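PDB 2BJ0: acetylcholine-binding protein from Bulinus truncatus, which probably binds acetylcholine as a soluble homopentamer and resembles the extracellular ligand-binding domain of nicotinic acetylcholine receptors. Local coordinates for residues Asp100-Ser105 with Val110-Ser115; Leu25-Asn30 with Trp81-Ser86; Ser62-Ser67 with Asp71-Pro76. One frame throughout, in Å; residues are numbered along the deposited sequence.

Contact 1 (Asp100-Ser105 with Val110-Ser115); sequences DRVVVS and VIYVPS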
loop_
_atom_site.group_PDB
_atom_site.type_symbol
_atom_site.label_atom_id
_atom_site.label_comp_id
_atom_site.label_asym_id
_atom_site.label_seq_id
_atom_site.Cartn_x
_atom_site.Cartn_y
_atom_site.Cartn_z
ATOM N N ASP A 100 -3.156 15.030 0.122
ATOM C CA ASP A 100 -3.006 15.150 -1.333
ATOM C C ASP A 100 -4.146 15.943 -1.962
ATOM O O ASP A 100 -5.097 15.373 -2.502
ATOM C CB ASP A 100 -2.887 13.764 -1.966
ATOM C CG ASP A 100 -1.953 13.741 -3.153
ATOM O OD1 ASP A 100 -1.255 14.759 -3.402
ATOM O OD2 ASP A 100 -1.851 12.741 -3.895
ATOM N N ARG A 101 -4.029 17.271 -1.896
ATOM C CA ARG A 101 -5.062 18.166 -2.332
ATOM C C ARG A 101 -4.445 19.359 -3.055
ATOM O O ARG A 101 -3.330 19.732 -2.758
ATOM C CB ARG A 101 -5.806 18.707 -1.141
ATOM C CG ARG A 101 -6.695 17.733 -0.439
ATOM C CD ARG A 101 -7.674 18.434 0.461
ATOM N NE ARG A 101 -8.922 17.692 0.499
ATOM C CZ ARG A 101 -10.103 18.134 0.114
ATOM N NH1 ARG A 101 -10.282 19.349 -0.347
ATOM N NH2 ARG A 101 -11.139 17.334 0.223
ATOM N N VAL A 102 -5.183 19.929 -4.001
ATOM C CA VAL A 102 -4.771 21.181 -4.679
ATOM C C VAL A 102 -5.726 22.284 -4.242
ATOM O O VAL A 102 -6.811 21.997 -3.663
ATOM C CB VAL A 102 -4.782 21.050 -6.230
ATOM C CG1 VAL A 102 -3.874 19.902 -6.696
ATOM C CG2 VAL A 102 -6.187 20.847 -6.762
ATOM N N VAL A 103 -5.341 23.533 -4.502
ATOM C CA VAL A 103 -6.184 24.692 -4.248
ATOM C C VAL A 103 -6.322 25.496 -5.517
ATOM O O VAL A 103 -5.325 25.898 -6.118
ATOM C CB VAL A 103 -5.613 25.607 -3.166
ATOM C CG1 VAL A 103 -6.480 26.874 -3.040
ATOM C CG2 VAL A 103 -5.487 24.862 -1.814
ATOM N N VAL A 104 -7.576 25.695 -5.912
ATOM C CA VAL A 104 -7.958 26.369 -7.137
ATOM C C VAL A 104 -8.452 27.766 -6.759
ATOM O O VAL A 104 -9.293 27.906 -5.874
ATOM C CB VAL A 104 -9.101 25.605 -7.849
ATOM C CG1 VAL A 104 -9.425 26.224 -9.160
ATOM C CG2 VAL A 104 -8.743 24.148 -8.028
ATOM N N SER A 105 -7.894 28.778 -7.422
ATOM C CA SER A 105 -8.249 30.183 -7.215
ATOM C C SER A 105 -9.342 30.610 -8.165
ATOM O O SER A 105 -9.599 29.921 -9.148
ATOM C CB SER A 105 -7.029 31.058 -7.462
ATOM O OG SER A 105 -6.027 30.758 -6.509
ATOM N N VAL A 110 -3.910 27.132 -10.121
ATOM C CA VAL A 110 -3.933 25.980 -9.207
ATOM C C VAL A 110 -2.609 25.895 -8.502
ATOM O O VAL A 110 -1.578 26.093 -9.122
ATOM C CB VAL A 110 -4.167 24.633 -9.956
ATOM C CG1 VAL A 110 -4.244 23.490 -8.962
ATOM C CG2 VAL A 110 -5.469 24.678 -10.806
ATOM N N ILE A 111 -2.636 25.608 -7.208
ATOM C CA ILE A 111 -1.420 25.396 -6.456
ATOM C C ILE A 111 -1.476 23.999 -5.844
ATOM O O ILE A 111 -2.541 23.572 -5.339
ATOM C CB ILE A 111 -1.229 26.480 -5.340
ATOM C CG1 ILE A 111 -1.249 27.891 -5.964
ATOM C CG2 ILE A 111 0.110 26.240 -4.640
ATOM C CD1 ILE A 111 -1.295 29.137 -4.955
ATOM N N TYR A 112 -0.342 23.299 -5.924
ATOM C CA TYR A 112 -0.153 21.990 -5.357
ATOM C C TYR A 112 1.225 21.947 -4.660
ATOM O O TYR A 112 2.254 22.265 -5.268
ATOM C CB TYR A 112 -0.273 20.952 -6.474
ATOM C CG TYR A 112 -0.093 19.505 -6.057
ATOM C CD1 TYR A 112 -0.727 18.985 -4.916
ATOM C CD2 TYR A 112 0.690 18.657 -6.822
ATOM C CE1 TYR A 112 -0.550 17.632 -4.534
ATOM C CE2 TYR A 112 0.886 17.322 -6.470
ATOM C CZ TYR A 112 0.250 16.806 -5.337
ATOM O OH TYR A 112 0.461 15.469 -5.031
ATOM N N VAL A 113 1.226 21.578 -3.374
ATOM C CA VAL A 113 2.430 21.590 -2.564
ATOM C C VAL A 113 2.529 20.279 -1.828
ATOM O O VAL A 113 2.187 20.216 -0.671
ATOM C CB VAL A 113 2.459 22.755 -1.535
ATOM C CG1 VAL A 113 3.840 22.809 -0.814
ATOM C CG2 VAL A 113 2.176 24.094 -2.206
ATOM N N PRO A 114 3.013 19.242 -2.493
ATOM C CA PRO A 114 3.297 17.993 -1.806
ATOM C C PRO A 114 4.562 18.063 -0.899
ATOM O O PRO A 114 5.593 18.557 -1.339
ATOM C CB PRO A 114 3.514 16.988 -2.960
ATOM C CG PRO A 114 3.854 17.788 -4.173
ATOM C CD PRO A 114 3.320 19.182 -3.940
ATOM N N SER A 115 4.479 17.590 0.346
ATOM C CA SER A 115 5.698 17.338 1.100
ATOM C C SER A 115 6.118 15.881 0.893
ATOM O O SER A 115 5.300 14.957 1.196
ATOM C CB SER A 115 5.489 17.644 2.579
ATOM O OG SER A 115 6.711 17.411 3.295
#

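Contact 2 (Leu25-Asn30 with Trp81-Ser86); sequences LNVSLN and WTPDLS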
loop_
_atom_site.group_PDB
_atom_site.type_symbol
_atom_site.label_atom_id
_atom_site.label_comp_id
_atom_site.label_asym_id
_atom_site.label_seq_id
_atom_site.Cartn_x
_atom_site.Cartn_y
_atom_site.Cartn_z
ATOM N N LEU A 25 1.779 24.180 -21.553
ATOM C CA LEU A 25 1.324 24.576 -20.227
ATOM C C LEU A 25 2.542 25.003 -19.425
ATOM O O LEU A 25 3.518 24.268 -19.344
ATOM C CB LEU A 25 0.603 23.414 -19.525
ATOM C CG LEU A 25 0.131 23.647 -18.097
ATOM C CD1 LEU A 25 -1.115 24.489 -18.114
ATOM C CD2 LEU A 25 -0.144 22.333 -17.405
ATOM N N ASN A 26 2.493 26.203 -18.856
ATOM C CA ASN A 26 3.576 26.689 -18.004
ATOM C C ASN A 26 3.401 26.178 -16.593
ATOM O O ASN A 26 2.417 26.473 -15.929
ATOM C CB ASN A 26 3.578 28.209 -17.920
ATOM C CG ASN A 26 4.176 28.868 -19.129
ATOM O OD1 ASN A 26 4.066 30.092 -19.271
ATOM N ND2 ASN A 26 4.819 28.087 -20.013
ATOM N N VAL A 27 4.374 25.453 -16.095
ATOM C CA VAL A 27 4.255 24.999 -14.741
ATOM C C VAL A 27 5.407 25.565 -13.955
ATOM O O VAL A 27 6.552 25.314 -14.286
ATOM C CB VAL A 27 4.247 23.451 -14.686
ATOM C CG1 VAL A 27 4.195 22.962 -13.240
ATOM C CG2 VAL A 27 3.081 22.920 -15.482
ATOM N N SER A 28 5.111 26.333 -12.914
ATOM C CA SER A 28 6.158 26.910 -12.096
ATOM C C SER A 28 6.435 26.045 -10.891
ATOM O O SER A 28 5.493 25.652 -10.208
ATOM C CB SER A 28 5.720 28.277 -11.600
ATOM O OG SER A 28 5.200 29.019 -12.687
ATOM N N LEU A 29 7.714 25.796 -10.616
ATOM C CA LEU A 29 8.159 25.030 -9.438
ATOM C C LEU A 29 9.092 25.843 -8.587
ATOM O O LEU A 29 10.001 26.508 -9.106
ATOM C CB LEU A 29 8.945 23.788 -9.859
ATOM C CG LEU A 29 8.219 22.742 -10.681
ATOM C CD1 LEU A 29 9.133 21.535 -10.952
ATOM C CD2 LEU A 29 6.939 22.353 -9.938
ATOM N N ASN A 30 8.847 25.802 -7.287
ATOM C CA ASN A 30 9.758 26.279 -6.255
ATOM C C ASN A 30 9.868 25.137 -5.256
ATOM O O ASN A 30 9.022 24.250 -5.272
ATOM C CB ASN A 30 9.231 27.555 -5.594
ATOM C CG ASN A 30 9.571 28.819 -6.406
ATOM O OD1 ASN A 30 8.695 29.611 -6.725
ATOM N ND2 ASN A 30 10.848 28.974 -6.772
ATOM N N TRP A 81 -6.351 16.868 -13.607
ATOM C CA TRP A 81 -5.004 16.583 -14.035
ATOM C C TRP A 81 -4.053 17.340 -13.121
ATOM O O TRP A 81 -4.310 18.507 -12.789
ATOM C CB TRP A 81 -4.821 17.064 -15.467
ATOM C CG TRP A 81 -3.446 16.848 -15.994
ATOM C CD1 TRP A 81 -3.001 15.758 -16.656
ATOM C CD2 TRP A 81 -2.335 17.752 -15.905
ATOM N NE1 TRP A 81 -1.679 15.919 -16.992
ATOM C CE2 TRP A 81 -1.245 17.132 -16.525
ATOM C CE3 TRP A 81 -2.147 19.027 -15.326
ATOM C CZ2 TRP A 81 0.019 17.744 -16.627
ATOM C CZ3 TRP A 81 -0.894 19.645 -15.431
ATOM C CH2 TRP A 81 0.166 19.000 -16.073
ATOM N N THR A 82 -2.956 16.678 -12.735
ATOM C CA THR A 82 -1.846 17.310 -12.005
ATOM C C THR A 82 -0.548 16.865 -12.663
ATOM O O THR A 82 -0.495 15.815 -13.325
ATOM C CB THR A 82 -1.827 16.944 -10.485
ATOM O OG1 THR A 82 -1.829 15.518 -10.340
ATOM C CG2 THR A 82 -3.119 17.411 -9.778
ATOM N N PRO A 83 0.500 17.679 -12.550
ATOM C CA PRO A 83 1.762 17.356 -13.242
ATOM C C PRO A 83 2.319 15.998 -12.820
ATOM O O PRO A 83 2.334 15.686 -11.638
ATOM C CB PRO A 83 2.697 18.479 -12.775
ATOM C CG PRO A 83 1.763 19.654 -12.573
ATOM C CD PRO A 83 0.561 18.996 -11.868
ATOM N N ASP A 84 2.802 15.214 -13.776
ATOM C CA ASP A 84 3.453 13.948 -13.447
ATOM C C ASP A 84 4.940 14.160 -13.170
ATOM O O ASP A 84 5.781 13.554 -13.820
ATOM C CB ASP A 84 3.237 12.923 -14.562
ATOM C CG ASP A 84 3.904 13.332 -15.876
ATOM O OD1 ASP A 84 3.958 14.570 -16.142
ATOM O OD2 ASP A 84 4.418 12.499 -16.669
ATOM N N LEU A 85 5.261 14.990 -12.179
ATOM C CA LEU A 85 6.653 15.232 -11.788
ATOM C C LEU A 85 7.278 13.987 -11.189
ATOM O O LEU A 85 6.680 13.340 -10.323
ATOM C CB LEU A 85 6.755 16.361 -10.767
ATOM C CG LEU A 85 6.252 17.720 -11.240
ATOM C CD1 LEU A 85 6.167 18.586 -10.022
ATOM C CD2 LEU A 85 7.179 18.307 -12.314
ATOM N N SER A 86 8.448 13.630 -11.690
ATOM C CA SER A 86 9.214 12.552 -11.116
ATOM C C SER A 86 10.565 13.102 -10.739
ATOM O O SER A 86 11.073 14.075 -11.362
ATOM C CB SER A 86 9.374 11.377 -12.102
ATOM O OG SER A 86 8.116 10.791 -12.451
#

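Contact 3 (Ser62-Ser67 with Asp71-Pro76); sequences SSLLSS and DQVSLP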
loop_
_atom_site.group_PDB
_atom_site.type_symbol
_atom_site.label_atom_id
_atom_site.label_comp_id
_atom_site.label_asym_id
_atom_site.label_seq_id
_atom_site.Cartn_x
_atom_site.Cartn_y
_atom_site.Cartn_z
ATOM N N SER A 62 -11.911 28.726 -13.874
ATOM C CA SER A 62 -12.379 29.910 -13.120
ATOM C C SER A 62 -13.896 29.907 -12.865
ATOM O O SER A 62 -14.367 30.540 -11.933
ATOM C CB SER A 62 -12.005 31.207 -13.843
ATOM O OG SER A 62 -12.735 31.323 -15.057
ATOM N N SER A 63 -14.651 29.200 -13.695
ATOM C CA SER A 63 -16.092 29.130 -13.542
ATOM C C SER A 63 -16.516 28.220 -12.397
ATOM O O SER A 63 -17.699 28.044 -12.133
ATOM C CB SER A 63 -16.716 28.641 -14.833
ATOM O OG SER A 63 -16.709 29.697 -15.761
ATOM N N LEU A 64 -15.541 27.617 -11.735
ATOM C CA LEU A 64 -15.830 26.722 -10.639
ATOM C C LEU A 64 -16.323 27.546 -9.466
ATOM O O LEU A 64 -17.145 27.085 -8.684
ATOM C CB LEU A 64 -14.565 25.938 -10.267
ATOM C CG LEU A 64 -14.638 24.608 -9.512
ATOM C CD1 LEU A 64 -15.481 23.517 -10.220
ATOM C CD2 LEU A 64 -13.209 24.119 -9.288
ATOM N N LEU A 65 -15.839 28.779 -9.379
ATOM C CA LEU A 65 -16.058 29.628 -8.210
ATOM C C LEU A 65 -16.852 30.907 -8.452
ATOM O O LEU A 65 -17.508 31.389 -7.534
ATOM C CB LEU A 65 -14.716 30.013 -7.581
ATOM C CG LEU A 65 -13.967 28.913 -6.832
ATOM C CD1 LEU A 65 -12.743 29.515 -6.184
ATOM C CD2 LEU A 65 -14.862 28.214 -5.789
ATOM N N SER A 66 -16.765 31.453 -9.665
ATOM C CA SER A 66 -17.307 32.776 -10.032
ATOM C C SER A 66 -18.609 33.249 -9.325
ATOM O O SER A 66 -18.796 34.456 -9.108
ATOM C CB SER A 66 -17.439 32.892 -11.560
ATOM O OG SER A 66 -18.167 31.790 -12.081
ATOM N N SER A 67 -19.484 32.305 -8.965
ATOM C CA SER A 67 -20.714 32.629 -8.235
ATOM C C SER A 67 -20.832 31.919 -6.876
ATOM O O SER A 67 -21.913 31.488 -6.467
ATOM C CB SER A 67 -21.936 32.327 -9.108
ATOM O OG SER A 67 -21.903 30.983 -9.552
ATOM N N ASP A 71 -13.303 32.200 -2.038
ATOM C CA ASP A 71 -12.289 32.866 -2.882
ATOM C C ASP A 71 -11.364 31.851 -3.546
ATOM O O ASP A 71 -10.708 32.144 -4.554
ATOM C CB ASP A 71 -11.445 33.864 -2.066
ATOM C CG ASP A 71 -12.295 34.721 -1.129
ATOM O OD1 ASP A 71 -13.333 35.269 -1.601
ATOM O OD2 ASP A 71 -12.015 34.883 0.095
ATOM N N GLN A 72 -11.292 30.673 -2.939
ATOM C CA GLN A 72 -10.577 29.541 -3.493
ATOM C C GLN A 72 -11.154 28.249 -2.916
ATOM O O GLN A 72 -11.932 28.286 -1.959
ATOM C CB GLN A 72 -9.095 29.642 -3.193
ATOM C CG GLN A 72 -8.782 29.877 -1.744
ATOM C CD GLN A 72 -7.328 30.172 -1.547
ATOM O OE1 GLN A 72 -6.722 30.917 -2.342
ATOM N NE2 GLN A 72 -6.741 29.591 -0.502
ATOM N N VAL A 73 -10.810 27.128 -3.545
ATOM C CA VAL A 73 -11.326 25.838 -3.124
ATOM C C VAL A 73 -10.196 24.825 -3.194
ATOM O O VAL A 73 -9.404 24.804 -4.153
ATOM C CB VAL A 73 -12.621 25.400 -3.927
ATOM C CG1 VAL A 73 -12.326 25.083 -5.338
ATOM C CG2 VAL A 73 -13.332 24.199 -3.252
ATOM N N SER A 74 -10.119 24.024 -2.145
ATOM C CA SER A 74 -9.229 22.893 -2.072
ATOM C C SER A 74 -9.980 21.619 -2.520
ATOM O O SER A 74 -11.106 21.358 -2.074
ATOM C CB SER A 74 -8.737 22.763 -0.627
ATOM O OG SER A 74 -8.083 21.525 -0.371
ATOM N N LEU A 75 -9.363 20.853 -3.411
ATOM C CA LEU A 75 -9.941 19.631 -3.947
ATOM C C LEU A 75 -8.924 18.504 -3.915
ATOM O O LEU A 75 -7.709 18.750 -3.982
ATOM C CB LEU A 75 -10.431 19.850 -5.373
ATOM C CG LEU A 75 -11.466 20.971 -5.572
ATOM C CD1 LEU A 75 -11.368 21.539 -7.001
ATOM C CD2 LEU A 75 -12.851 20.435 -5.249
ATOM N N PRO A 76 -9.409 17.267 -3.828
ATOM C CA PRO A 76 -8.536 16.128 -3.914
ATOM C C PRO A 76 -7.884 16.147 -5.279
ATOM O O PRO A 76 -8.522 16.479 -6.281
ATOM C CB PRO A 76 -9.500 14.906 -3.818
ATOM C CG PRO A 76 -10.738 15.446 -3.165
ATOM C CD PRO A 76 -10.825 16.869 -3.695
#

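Contact 1 (Asp100-Ser105 with Val110-Ser115)
The trans side chain of Y112 (chi1 180°) lays the phenol ring alongside the neighbouring strand of a beta hairpin, where its hydroxyl meets the carboxylate of D100. This antiparallel hairpin, 101-105 with 109-121, belongs to the immunoglobulin-like sandwich of the ligand-binding domain. V103 and I111 form a hydrogen-bonded pair: V103 N gives a bond of 2.9 Å to I111 O, in the carbonyl plane, and I111 N returns one of 2.9 Å to V103 O. In the next, non-hydrogen-bonded pair, V104 CG2 lies 4.3 Å from V110 CG2. Beta-branched residues suit these extended backbones. V102 is touched at two atoms, CB by V110 CG1 (3.7 Å) and the CG1 methyl, obliquely, by Y112 CD1 (3.7 Å). One face of the ring lies under P114 CD, and R101 O comes to its edge at CD1. R101 itself points away, its guanidinium bonded to S74 and to D15 O of a second subunit. Tyrosine is long enough to carry a donor hydroxyl to the acid before the other strand. Carboxylate and ring planes stand 36° apart, and Y112 OH donates a very short bond of 2.5 Å to D100 OD1, which lies in the ring plane.

Contact 2 (Leu25-Asn30 with Trp81-Ser86)
Taken end to end over their touching parts, CA 25 to 29 against CA 81 to 85, strand residues 25-30 and the mostly looped segment 81-86 run 47° apart with their backbones well separated, the CA atoms of V27 and P83 being 8.2 Å from each other, so side chains alone bridge the gap. Every second residue of the strand, L25, V27 and L29, points toward W81, P83 and L85, and three apolar pairs follow one another across the interior of the beta sandwich. At one end L25 and W81 approach from opposite directions: CD2 of L25 lies 3.4 Å from CZ3 of W81, placed obliquely to the indole. The extended first torsion of W81 (chi1 178°) swings its six-membered ring toward L25. In the middle V27 meets P83 more loosely, CG1 to CG 4.2 Å. At the other end L29 and L85 meet tip to tip, with L29 CD2 3.8 Å from L85 CD1 and L29 CD1 4.0 Å from L85 CD2. Proline fits a bend whose next residue, D84, centres an inverse gamma turn. W56 packs edge-to-face on W81 and also touches V27 and P83. Since the pairing consists of carbon surfaces alone, its stability should come from the exclusion of water and close packing, while the D84 carboxylate is satisfied outside the pair by S141, T143 and H144.

Contact 3 (Ser62-Ser67 with Asp71-Pro76)
Apolar packing dominates where L64 and L65, two successive leucines of the loop 62-67, lie against strand 72-76. Both point toward the strand, and their branches divide the work. A near-trans first torsion (chi1 -158°) extends L64 toward L75, which it meets tip to tip, L64 CD2 to L75 CD1 3.9 Å; the same CD2 touches V73 CG1 at 4.2 Å, the two side chains crossing at about a right angle. L65 crosses V73 obliquely, its CD2 lying 4.1 Å from V73 CB. V73 and L75 alternate with S74, so the strand presents its apolar side to the leucines, whereas the hydroxyl of S74 bonds to T143 of a second subunit.

A second kind of contact is side chain against backbone. CD1 of L65 rests on the main chain where the strand begins, 3.5 Å from Q72 CA and 3.7 Å from D71 O. Q72 and D71 point their own side chains away, which allows the methyl to lie close to the chain. Outside the pair, L64 also touches L7 of helix 4-12 and L65 touches I2, so the N-terminal region completes the same apolar cluster. Leucine suits these two buried positions facing V73 and L75: the branched end of L65 offers two methyls, one for V73 and one for the main chain at Q72. The cohesion here is therefore hydrophobic and largely non-directional, holding the loop against the strand through shape and burial.

How the contacts relate
Contact 1 and contact 3 are neighbours in one sheet, their centres about 12 Å apart: V104 N lies 2.7 Å from V73 O and V102 N lies 2.8 Å from L75 O, both probable hydrogen bonds. Contact 2 has its centre about 11 Å from that of contact 1 and touches it where V102 CG1 meets T82 CG2 at 4.0 Å; its centre is about 20 Å from that of contact 3. Contacts 1 and 3 border the second subunit, while the mainly internal contact 2 reaches the third through W81, D84 and S86. In contact 1, V113 O bonds W142 NE1 of the second subunit, a tryptophan probably belonging to the aromatic acetylcholine pocket, as in related receptors.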